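Local coordinates for SusD-like protein BACOVA_02651 (Bacteroides ovatus, PDB 5E75) that binds polysaccharides at the bacterial cell surface and probably captures xyloglucan before its transport into the periplasm for degradation, at residues 48-53 and 415-420; 281-286 and 326-331; 287-292 and 304-309; 445-450 and 477-482. One frame throughout, in Å; residues are numbered along the deposited sequence.

Contact 1 (48-53 and 415-420); sequences ANDMYS and FGMEYS. With EDO (1,2-ethanediol), chain E.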
# COMPACT_ATOMS: atom_id res chain seq x y z
N ALA A 48 -0.24 3.71 9.74
CA ALA A 48 1.22 3.76 9.80
C ALA A 48 1.73 5.11 10.30
O ALA A 48 2.93 5.28 10.48
CB ALA A 48 1.82 3.50 8.42
N ASN A 49 0.82 6.06 10.49
CA ASN A 49 1.16 7.46 10.75
C ASN A 49 1.88 8.13 9.58
O ASN A 49 2.73 8.99 9.76
CB ASN A 49 1.96 7.64 12.06
CG ASN A 49 1.85 9.05 12.61
OD1 ASN A 49 0.81 9.69 12.49
ND2 ASN A 49 2.92 9.53 13.24
N ASP A 50 1.52 7.76 8.36
CA ASP A 50 2.00 8.52 7.20
C ASP A 50 1.47 9.95 7.31
O ASP A 50 2.17 10.92 7.01
CB ASP A 50 1.48 7.95 5.88
CG ASP A 50 2.21 6.70 5.39
OD1 ASP A 50 3.06 6.11 6.07
OD2 ASP A 50 1.87 6.26 4.27
N MET A 51 0.21 10.07 7.72
CA MET A 51 -0.50 11.35 7.75
C MET A 51 -1.60 11.29 8.81
O MET A 51 -1.95 10.21 9.32
CB MET A 51 -1.04 11.71 6.36
CG MET A 51 -2.37 11.04 5.98
SD MET A 51 -2.30 9.26 5.85
CE MET A 51 -4.02 8.93 5.65
N TYR A 52 -2.14 12.46 9.14
CA TYR A 52 -3.15 12.58 10.18
C TYR A 52 -4.10 13.73 9.88
O TYR A 52 -3.70 14.75 9.34
CB TYR A 52 -2.46 12.84 11.53
CG TYR A 52 -3.39 13.05 12.71
CD1 TYR A 52 -4.02 11.98 13.32
CD2 TYR A 52 -3.59 14.32 13.24
CE1 TYR A 52 -4.86 12.17 14.41
CE2 TYR A 52 -4.44 14.50 14.33
CZ TYR A 52 -5.05 13.43 14.90
OH TYR A 52 -5.89 13.62 15.99
N SER A 53 -5.36 13.51 10.23
CA SER A 53 -6.35 14.58 10.32
C SER A 53 -7.13 14.39 11.60
O SER A 53 -7.58 13.28 11.88
CB SER A 53 -7.34 14.50 9.16
OG SER A 53 -8.47 15.34 9.44
N PHE A 415 7.70 4.65 0.35
CA PHE A 415 6.29 4.26 0.11
C PHE A 415 5.26 5.12 0.82
O PHE A 415 4.09 4.75 0.91
CB PHE A 415 6.07 2.76 0.41
CG PHE A 415 6.92 1.89 -0.43
CD1 PHE A 415 6.69 1.80 -1.79
CD2 PHE A 415 7.97 1.19 0.11
CE1 PHE A 415 7.52 1.04 -2.59
CE2 PHE A 415 8.78 0.41 -0.68
CZ PHE A 415 8.56 0.35 -2.02
N GLY A 416 5.66 6.29 1.31
CA GLY A 416 4.72 7.18 1.96
C GLY A 416 3.53 7.51 1.08
O GLY A 416 3.68 7.78 -0.12
N MET A 417 2.33 7.46 1.67
CA MET A 417 1.08 7.77 0.95
C MET A 417 0.81 6.83 -0.22
O MET A 417 0.08 7.16 -1.14
CB MET A 417 1.02 9.25 0.52
CG MET A 417 1.04 10.24 1.69
SD MET A 417 -0.12 9.87 3.01
CE MET A 417 -1.65 9.65 2.08
N GLU A 418 1.35 5.61 -0.14
CA GLU A 418 0.98 4.54 -1.08
C GLU A 418 0.17 3.44 -0.41
O GLU A 418 -0.07 2.39 -1.00
CB GLU A 418 2.21 3.94 -1.78
CG GLU A 418 2.84 4.93 -2.73
CD GLU A 418 4.09 4.42 -3.42
OE1 GLU A 418 4.07 3.31 -4.03
OE2 GLU A 418 5.06 5.18 -3.39
N TYR A 419 -0.27 3.69 0.82
CA TYR A 419 -1.21 2.80 1.50
C TYR A 419 -0.61 1.42 1.73
O TYR A 419 -1.33 0.42 1.70
CB TYR A 419 -2.54 2.73 0.74
CG TYR A 419 -2.89 4.02 -0.01
CD1 TYR A 419 -3.01 5.25 0.63
CD2 TYR A 419 -3.07 3.99 -1.39
CE1 TYR A 419 -3.31 6.42 -0.11
CE2 TYR A 419 -3.37 5.13 -2.11
CZ TYR A 419 -3.47 6.33 -1.47
OH TYR A 419 -3.78 7.42 -2.27
N SER A 420 0.69 1.38 1.99
CA SER A 420 1.41 0.13 2.20
C SER A 420 2.17 0.06 3.52
O SER A 420 2.44 -1.02 4.02
CB SER A 420 2.40 -0.08 1.05
OG SER A 420 3.27 1.03 0.94
C1 EDO E . -5.62 9.93 9.33
O1 EDO E . -6.26 10.67 10.42
C2 EDO E . -6.46 8.81 8.72
O2 EDO E . -6.39 7.63 9.51
O HOH W 1 2.32 3.85 2.87
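A Schellman motif that ends a helix meets a type II beta turn here, an example of a helix end and a beta turn joined by one carboxylate. N49, with positive phi, terminates the helical run, and the following D50 points at the turn F415-E418, which follows helix 404-415 and precedes helix 421-431 and is closed by E418 N bonding to F415 O (3.1 Å). With CG of D50 beside its own backbone N (chi1 -78°), OD2 accepts the amide of M417, the third residue of the turn: M417 N to D50 OD2 is 2.9 Å, nearly straight at 162°, the N-H arriving well above the carboxylate plane. Water 1 strengthens the joint, giving its protons to D50 OD2 (2.8 Å) and to F415 O while accepting from S420 N. S45 OG also bonds OD2, and N421 ND2 bonds OD1, so both oxygens of this buried group are held, which is likely to stabilise the charged form. An alanine in place of D50 would probably loosen the turn from the helix end, since the carboxylate that receives the M417 amide, water 1, S45 and N421 would be gone. Beside the polar centre two methionines cross at about a right angle. M51 SD lies 3.6 Å from M417 SD, the M417 chain being folded at both chi2 and chi3 so that its sulfur also rests against D50 CB. At the far end of 48-53, S53 N donates 3.0 Å to O1 of an ethanediol, probably from the crystallisation liquor.

Contact 2 (281-286 and 326-331); sequences SYNGSI and TASPIK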
# COMPACT_ATOMS: atom_id res chain seq x y z
N SER A 281 -8.36 17.27 4.73
CA SER A 281 -7.68 17.89 5.86
C SER A 281 -6.50 17.04 6.36
O SER A 281 -5.97 17.27 7.44
CB SER A 281 -8.67 18.16 7.00
OG SER A 281 -9.27 16.97 7.46
N TYR A 282 -6.09 16.05 5.58
CA TYR A 282 -4.89 15.29 5.93
C TYR A 282 -3.63 16.13 5.82
O TYR A 282 -3.46 16.93 4.89
CB TYR A 282 -4.72 14.06 5.03
CG TYR A 282 -5.78 13.01 5.18
CD1 TYR A 282 -6.10 12.47 6.42
CD2 TYR A 282 -6.47 12.55 4.08
CE1 TYR A 282 -7.08 11.49 6.54
CE2 TYR A 282 -7.45 11.58 4.19
CZ TYR A 282 -7.74 11.06 5.41
OH TYR A 282 -8.73 10.09 5.51
N ASN A 283 -2.72 15.92 6.76
CA ASN A 283 -1.36 16.44 6.64
C ASN A 283 -0.35 15.36 6.99
O ASN A 283 -0.58 14.59 7.93
CB ASN A 283 -1.15 17.62 7.59
CG ASN A 283 -1.90 18.84 7.16
OD1 ASN A 283 -1.51 19.52 6.23
ND2 ASN A 283 -3.00 19.12 7.86
N GLY A 284 0.77 15.32 6.28
CA GLY A 284 1.87 14.44 6.64
C GLY A 284 2.21 14.64 8.11
O GLY A 284 2.24 15.78 8.59
N SER A 285 2.42 13.55 8.84
CA SER A 285 2.62 13.65 10.27
C SER A 285 3.99 14.21 10.57
O SER A 285 4.90 14.18 9.76
CB SER A 285 2.45 12.30 10.95
OG SER A 285 3.48 11.41 10.58
N ILE A 286 4.14 14.76 11.78
CA ILE A 286 5.44 15.25 12.21
C ILE A 286 6.47 14.12 12.12
O ILE A 286 7.56 14.29 11.57
CB ILE A 286 5.32 15.82 13.62
CG1 ILE A 286 4.40 17.05 13.63
CG2 ILE A 286 6.71 16.20 14.16
CD1 ILE A 286 4.08 17.58 15.05
N THR A 326 1.49 26.59 5.45
CA THR A 326 2.43 26.24 6.51
C THR A 326 2.09 24.89 7.13
O THR A 326 2.45 24.62 8.26
CB THR A 326 2.47 27.31 7.62
OG1 THR A 326 1.20 27.41 8.26
CG2 THR A 326 2.85 28.66 7.04
N ALA A 327 1.41 24.06 6.37
CA ALA A 327 1.07 22.71 6.79
C ALA A 327 1.79 21.68 5.89
O ALA A 327 2.89 21.95 5.40
CB ALA A 327 -0.42 22.53 6.78
N SER A 328 1.20 20.50 5.71
CA SER A 328 1.89 19.43 5.00
C SER A 328 0.88 18.57 4.23
O SER A 328 0.86 17.34 4.38
CB SER A 328 2.74 18.61 5.97
OG SER A 328 2.02 18.25 7.12
N PRO A 329 0.04 19.19 3.40
CA PRO A 329 -0.98 18.40 2.71
C PRO A 329 -0.39 17.39 1.72
O PRO A 329 0.77 17.49 1.28
CB PRO A 329 -1.84 19.46 2.02
CG PRO A 329 -0.93 20.67 1.85
CD PRO A 329 -0.01 20.62 3.04
N ILE A 330 -1.21 16.42 1.36
CA ILE A 330 -0.78 15.33 0.51
C ILE A 330 -0.48 15.82 -0.91
O ILE A 330 -1.28 16.54 -1.52
CB ILE A 330 -1.87 14.23 0.48
CG1 ILE A 330 -2.11 13.63 1.88
CG2 ILE A 330 -1.50 13.13 -0.52
CD1 ILE A 330 -3.37 12.82 1.98
N LYS A 331 0.66 15.40 -1.46
CA LYS A 331 0.97 15.55 -2.88
C LYS A 331 0.80 14.25 -3.66
O LYS A 331 0.27 14.25 -4.77
CB LYS A 331 2.39 16.10 -3.09
CG LYS A 331 2.89 16.04 -4.57
CD LYS A 331 2.08 16.91 -5.52
CE LYS A 331 2.28 16.50 -6.97
NZ LYS A 331 1.63 15.19 -7.25
O HOH W 2 -4.05 16.64 2.19
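S281, first in the segment, bonds through its hydroxyl to that of S53, and the contact proper starts at Y282. There the side chain runs alongside I330, CB of Y282 lying 3.6 Å from CD1 of I330, while water 2 bridges Y282 O and I330 N, accepting from the latter. N283 comes next and carries its amide over the backbone of the 326-331 segment. Its CG sits beside its own N (chi1 -70°), and OD1 accepts the S328 amide, N283 OD1 to S328 N being 2.9 Å, from a position above the carbonyl plane; A327 CB crowds the same oxygen at 3.2 Å. An alanine here would probably leave the 326-331 loop less firmly held, because the S328 amide would lose this acceptor and A327 its neighbour. G284 is gripped at both polar atoms by S328: G284 N donates to S328 O at 2.8 Å, and S328 OG donates to G284 O at 2.9 Å, in the carbonyl plane and on a lone pair. S285 then caps the start of helix 286-291, its OG meeting M288 N. The short strand 283-284 therefore lies between two partners: N283 and S285 make backbone bonds to Y52 and D50 around the antiparallel strand 51-52, and S328 holds G284, while P329 is in turn bonded through its backbone to F305, in the loop after helix 297-303.

Contact 3 (287-292 and 304-309); sequences DMLQQY and FFTKGS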
# COMPACT_ATOMS: atom_id res chain seq x y z
N ASP A 287 6.11 12.95 12.66
CA ASP A 287 6.96 11.76 12.62
C ASP A 287 7.34 11.38 11.18
O ASP A 287 8.52 11.18 10.87
CB ASP A 287 6.20 10.63 13.36
CG ASP A 287 6.62 9.22 12.96
OD1 ASP A 287 7.82 8.89 12.95
OD2 ASP A 287 5.70 8.43 12.66
N MET A 288 6.36 11.28 10.29
CA MET A 288 6.64 10.93 8.90
C MET A 288 7.57 11.94 8.23
O MET A 288 8.55 11.57 7.56
CB MET A 288 5.34 10.85 8.13
CG MET A 288 5.51 10.46 6.67
SD MET A 288 6.07 8.75 6.48
CE MET A 288 7.62 8.94 5.60
N LEU A 289 7.29 13.23 8.42
CA LEU A 289 8.12 14.26 7.81
C LEU A 289 9.56 14.17 8.30
O LEU A 289 10.50 14.41 7.54
CB LEU A 289 7.55 15.66 8.05
CG LEU A 289 6.28 15.97 7.27
CD1 LEU A 289 5.62 17.21 7.85
CD2 LEU A 289 6.57 16.13 5.79
N GLN A 290 9.75 13.80 9.56
CA GLN A 290 11.10 13.68 10.10
C GLN A 290 11.85 12.48 9.55
O GLN A 290 13.07 12.37 9.71
CB GLN A 290 11.06 13.61 11.63
CG GLN A 290 10.67 14.92 12.27
CD GLN A 290 10.37 14.79 13.75
OE1 GLN A 290 10.09 13.70 14.24
NE2 GLN A 290 10.41 15.92 14.46
N GLN A 291 11.15 11.54 8.92
CA GLN A 291 11.82 10.39 8.33
C GLN A 291 12.65 10.78 7.11
O GLN A 291 13.66 10.12 6.80
CB GLN A 291 10.83 9.28 7.92
CG GLN A 291 9.98 8.74 9.05
CD GLN A 291 10.79 8.32 10.24
OE1 GLN A 291 10.67 8.90 11.33
NE2 GLN A 291 11.63 7.34 10.05
N TYR A 292 12.24 11.81 6.39
CA TYR A 292 13.01 12.23 5.22
C TYR A 292 14.33 12.85 5.66
O TYR A 292 14.35 13.84 6.39
CB TYR A 292 12.23 13.21 4.35
CG TYR A 292 10.91 12.65 3.87
CD1 TYR A 292 10.84 11.79 2.78
CD2 TYR A 292 9.73 12.95 4.54
CE1 TYR A 292 9.62 11.25 2.36
CE2 TYR A 292 8.51 12.41 4.14
CZ TYR A 292 8.47 11.57 3.04
OH TYR A 292 7.26 11.03 2.65
N PHE A 304 4.48 14.96 0.02
CA PHE A 304 3.76 16.04 0.72
C PHE A 304 4.21 17.40 0.24
O PHE A 304 5.39 17.62 -0.00
CB PHE A 304 4.02 15.99 2.24
CG PHE A 304 3.63 14.69 2.87
CD1 PHE A 304 2.30 14.37 3.07
CD2 PHE A 304 4.61 13.78 3.24
CE1 PHE A 304 1.94 13.14 3.63
CE2 PHE A 304 4.27 12.57 3.81
CZ PHE A 304 2.93 12.23 4.00
N PHE A 305 3.27 18.33 0.15
CA PHE A 305 3.58 19.75 -0.04
C PHE A 305 4.17 20.28 1.27
O PHE A 305 3.64 19.97 2.33
CB PHE A 305 2.32 20.55 -0.35
CG PHE A 305 1.67 20.19 -1.67
CD1 PHE A 305 2.20 20.64 -2.87
CD2 PHE A 305 0.48 19.46 -1.71
CE1 PHE A 305 1.59 20.35 -4.07
CE2 PHE A 305 -0.12 19.17 -2.92
CZ PHE A 305 0.43 19.62 -4.09
N THR A 306 5.25 21.06 1.22
CA THR A 306 5.69 21.83 2.38
C THR A 306 6.07 23.22 1.89
O THR A 306 6.30 23.41 0.71
CB THR A 306 6.87 21.18 3.14
OG1 THR A 306 7.99 21.00 2.25
CG2 THR A 306 6.47 19.83 3.76
N LYS A 307 6.10 24.17 2.81
CA LYS A 307 6.19 25.59 2.46
C LYS A 307 7.34 25.90 1.50
O LYS A 307 8.49 25.57 1.77
CB LYS A 307 6.35 26.42 3.72
CG LYS A 307 6.21 27.92 3.47
CD LYS A 307 6.18 28.68 4.78
CE LYS A 307 5.70 30.10 4.57
NZ LYS A 307 5.68 30.85 5.85
N GLY A 308 7.01 26.55 0.40
CA GLY A 308 8.01 26.97 -0.57
C GLY A 308 8.38 25.93 -1.61
O GLY A 308 9.12 26.23 -2.55
N SER A 309 7.87 24.71 -1.49
CA SER A 309 8.18 23.70 -2.49
C SER A 309 7.49 24.02 -3.81
O SER A 309 6.32 24.40 -3.84
CB SER A 309 7.75 22.30 -2.03
OG SER A 309 8.58 21.87 -0.96
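F304 is the hub of a mainly apolar meeting, three side chains of 287-292 gathering about its CD2 and CE2 atoms, M288 and L289 from one side of the ring plane, Y292 OH from the other. M288 CG approaches F304 CE2 to 3.8 Å, and Y292 OH stands 3.6 Å from the same carbon, both side chains crossing that of F304 at about a right angle. L289 comes in obliquely, its CD2 4.0 Å from F304 CD2. The Y292 ring adds a looser touch, CE2 being 4.2 Å from F304 CD2. L289 CD2 also reaches past the ring to T306 CG2, at 4.2 Å, so that two residues of the loop share one leucine methyl. M288 lies in the helix and Y292 just past its end; M288 holds CG anti to its backbone N (chi1 -179°), whereas Y292 and F304 place theirs beside it. In this SusD-family protein helix 286-291 packs here on the loop that leaves helix 297-303. That chain reverses just beyond in a type II beta turn, T306 to S309, where S309 N bonds to T306 O at 3.0 Å. G308 takes the third position with phi 86°, and a side chain there would collide with the carbonyl oxygen of K307. Farther out, T306 OG1 is bonded by K454 NZ, and D287 forms a salt bridge with R412 of helix 404-415, a helix that M288 and Y292 also touch. M417 packs against F304 from the loop after that helix.

Contact 4 (445-450 and 477-482); sequences RGYRTD and EYYTAP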
# COMPACT_ATOMS: atom_id res chain seq x y z
N ARG A 445 1.92 9.91 17.77
CA ARG A 445 0.68 9.81 17.01
C ARG A 445 -0.39 10.74 17.58
O ARG A 445 -0.64 10.77 18.78
CB ARG A 445 0.19 8.36 17.02
CG ARG A 445 1.01 7.44 16.14
CD ARG A 445 0.86 5.99 16.55
NE ARG A 445 1.53 5.08 15.60
CZ ARG A 445 0.96 4.59 14.50
NH1 ARG A 445 -0.30 4.88 14.21
NH2 ARG A 445 1.66 3.76 13.72
N GLY A 446 -1.02 11.50 16.68
CA GLY A 446 -2.06 12.44 17.08
C GLY A 446 -1.56 13.83 17.40
O GLY A 446 -2.36 14.75 17.50
N TYR A 447 -0.25 13.98 17.59
CA TYR A 447 0.34 15.31 17.70
C TYR A 447 0.48 15.90 16.31
O TYR A 447 0.89 15.22 15.38
CB TYR A 447 1.73 15.26 18.33
CG TYR A 447 1.76 15.05 19.81
CD1 TYR A 447 1.53 13.80 20.36
CD2 TYR A 447 2.03 16.11 20.66
CE1 TYR A 447 1.56 13.61 21.73
CE2 TYR A 447 2.07 15.93 22.02
CZ TYR A 447 1.83 14.68 22.56
OH TYR A 447 1.88 14.52 23.92
N ARG A 448 0.13 17.17 16.19
CA ARG A 448 0.22 17.89 14.92
C ARG A 448 0.59 19.30 15.33
O ARG A 448 0.66 19.60 16.52
CB ARG A 448 -1.11 17.85 14.17
CG ARG A 448 -2.25 18.40 14.99
CD ARG A 448 -3.60 18.08 14.42
NE ARG A 448 -4.67 18.30 15.39
CZ ARG A 448 -5.40 19.41 15.47
NH1 ARG A 448 -5.18 20.43 14.64
NH2 ARG A 448 -6.36 19.51 16.38
N THR A 449 0.85 20.17 14.36
CA THR A 449 1.30 21.51 14.71
C THR A 449 0.88 22.50 13.63
O THR A 449 0.72 22.12 12.48
CB THR A 449 2.81 21.51 14.98
OG1 THR A 449 3.15 22.59 15.86
CG2 THR A 449 3.63 21.59 13.70
N ASP A 450 0.69 23.75 14.03
CA ASP A 450 0.11 24.76 13.15
C ASP A 450 1.01 25.18 12.02
O ASP A 450 0.53 25.48 10.92
CB ASP A 450 -0.21 26.02 13.94
CG ASP A 450 -1.48 25.91 14.74
OD1 ASP A 450 -2.31 25.02 14.48
OD2 ASP A 450 -1.66 26.77 15.64
N GLU A 477 6.64 22.10 22.60
CA GLU A 477 5.74 22.75 23.54
C GLU A 477 4.62 23.49 22.79
O GLU A 477 3.59 23.83 23.37
CB GLU A 477 6.51 23.70 24.47
CG GLU A 477 7.25 24.83 23.78
CD GLU A 477 8.67 24.45 23.34
OE1 GLU A 477 8.93 23.26 23.06
OE2 GLU A 477 9.52 25.36 23.28
N TYR A 478 4.83 23.73 21.50
CA TYR A 478 3.86 24.45 20.68
C TYR A 478 3.03 23.54 19.77
O TYR A 478 2.19 24.01 19.02
CB TYR A 478 4.57 25.50 19.83
CG TYR A 478 5.26 26.54 20.66
CD1 TYR A 478 4.53 27.48 21.36
CD2 TYR A 478 6.64 26.57 20.76
CE1 TYR A 478 5.16 28.44 22.14
CE2 TYR A 478 7.28 27.52 21.54
CZ TYR A 478 6.53 28.44 22.22
OH TYR A 478 7.16 29.40 22.99
N TYR A 479 3.27 22.23 19.85
CA TYR A 479 2.46 21.28 19.11
C TYR A 479 1.07 21.22 19.72
O TYR A 479 0.89 21.53 20.90
CB TYR A 479 3.05 19.86 19.15
CG TYR A 479 4.43 19.66 18.56
CD1 TYR A 479 5.10 20.68 17.90
CD2 TYR A 479 5.06 18.43 18.69
CE1 TYR A 479 6.37 20.47 17.38
CE2 TYR A 479 6.32 18.22 18.19
CZ TYR A 479 6.96 19.24 17.54
OH TYR A 479 8.22 19.01 17.04
N THR A 480 0.10 20.81 18.92
CA THR A 480 -1.24 20.52 19.41
C THR A 480 -1.25 19.05 19.82
O THR A 480 -1.05 18.16 18.98
CB THR A 480 -2.30 20.79 18.32
OG1 THR A 480 -2.21 22.16 17.90
CG2 THR A 480 -3.69 20.50 18.84
N ALA A 481 -1.42 18.79 21.10
CA ALA A 481 -1.47 17.42 21.58
C ALA A 481 -2.84 16.79 21.33
O ALA A 481 -3.85 17.48 21.26
CB ALA A 481 -1.11 17.35 23.07
N PRO A 482 -2.87 15.46 21.15
CA PRO A 482 -4.15 14.79 20.94
C PRO A 482 -5.01 14.80 22.20
O PRO A 482 -4.48 14.97 23.30
CB PRO A 482 -3.74 13.36 20.58
CG PRO A 482 -2.36 13.21 21.12
CD PRO A 482 -1.73 14.55 20.98
O HOH W 3 0.35 24.00 16.90
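Two backbone hydrogen bonds join R448 and T480 as a single antiparallel bridge of the hydrogen-bonded kind. T480 N to R448 O is the shorter at 2.7 Å, entering nearly along the C=O axis; R448 N to T480 O, at 3.2 Å, lies in the carbonyl plane. The same T480 O takes a CA-H contact from Y447 CA. Water 3 extends the link, accepting from D450 N and donating to Y478 O. Around this bridge the side chains pack by faces. P482 CD sits 3.5 Å from the centroid of the Y447 ring, over the ring face and offset toward the rim, and A481 CA lies over the face as well, two CH-pi contacts, with Y479 CB at the ring edge. T480 CG2 rests on a face of the R448 guanidinium, 3.8 Å from R448 NH2. G446 is pressed close to P482, whose CB would clash with a side chain there. Farther along, T449 OG1 lies 3.4 Å from Y479 CD1 while it bonds G463 O of strand 460-465. The bridge joins the loop before strand 451-454 to the loop after strand 472-474, with T449 and Y479 resting on I286 of helix 286-291.

Contacts 1 to 3 are enclosed one within another along the chain: 287-292 with 304-309 lies between 281-286 and 326-331, and these lie between 48-53 and 415-420, whereas contact 4 follows them all. In space, contacts 2 and 3 are closest, with centres about 8 Å apart, and contact 1 is about 10 and 12 Å from them; contact 4 stands about 17 Å from contact 1, at the surface. Contacts 1 and 2 share the antiparallel sheet of strands 51-52 and 283-284, and strand 283-284 runs on into helix 286-291 of contact 3. An N-terminal segment is thereby built into the later, loop-rich part of this SusD-family protein.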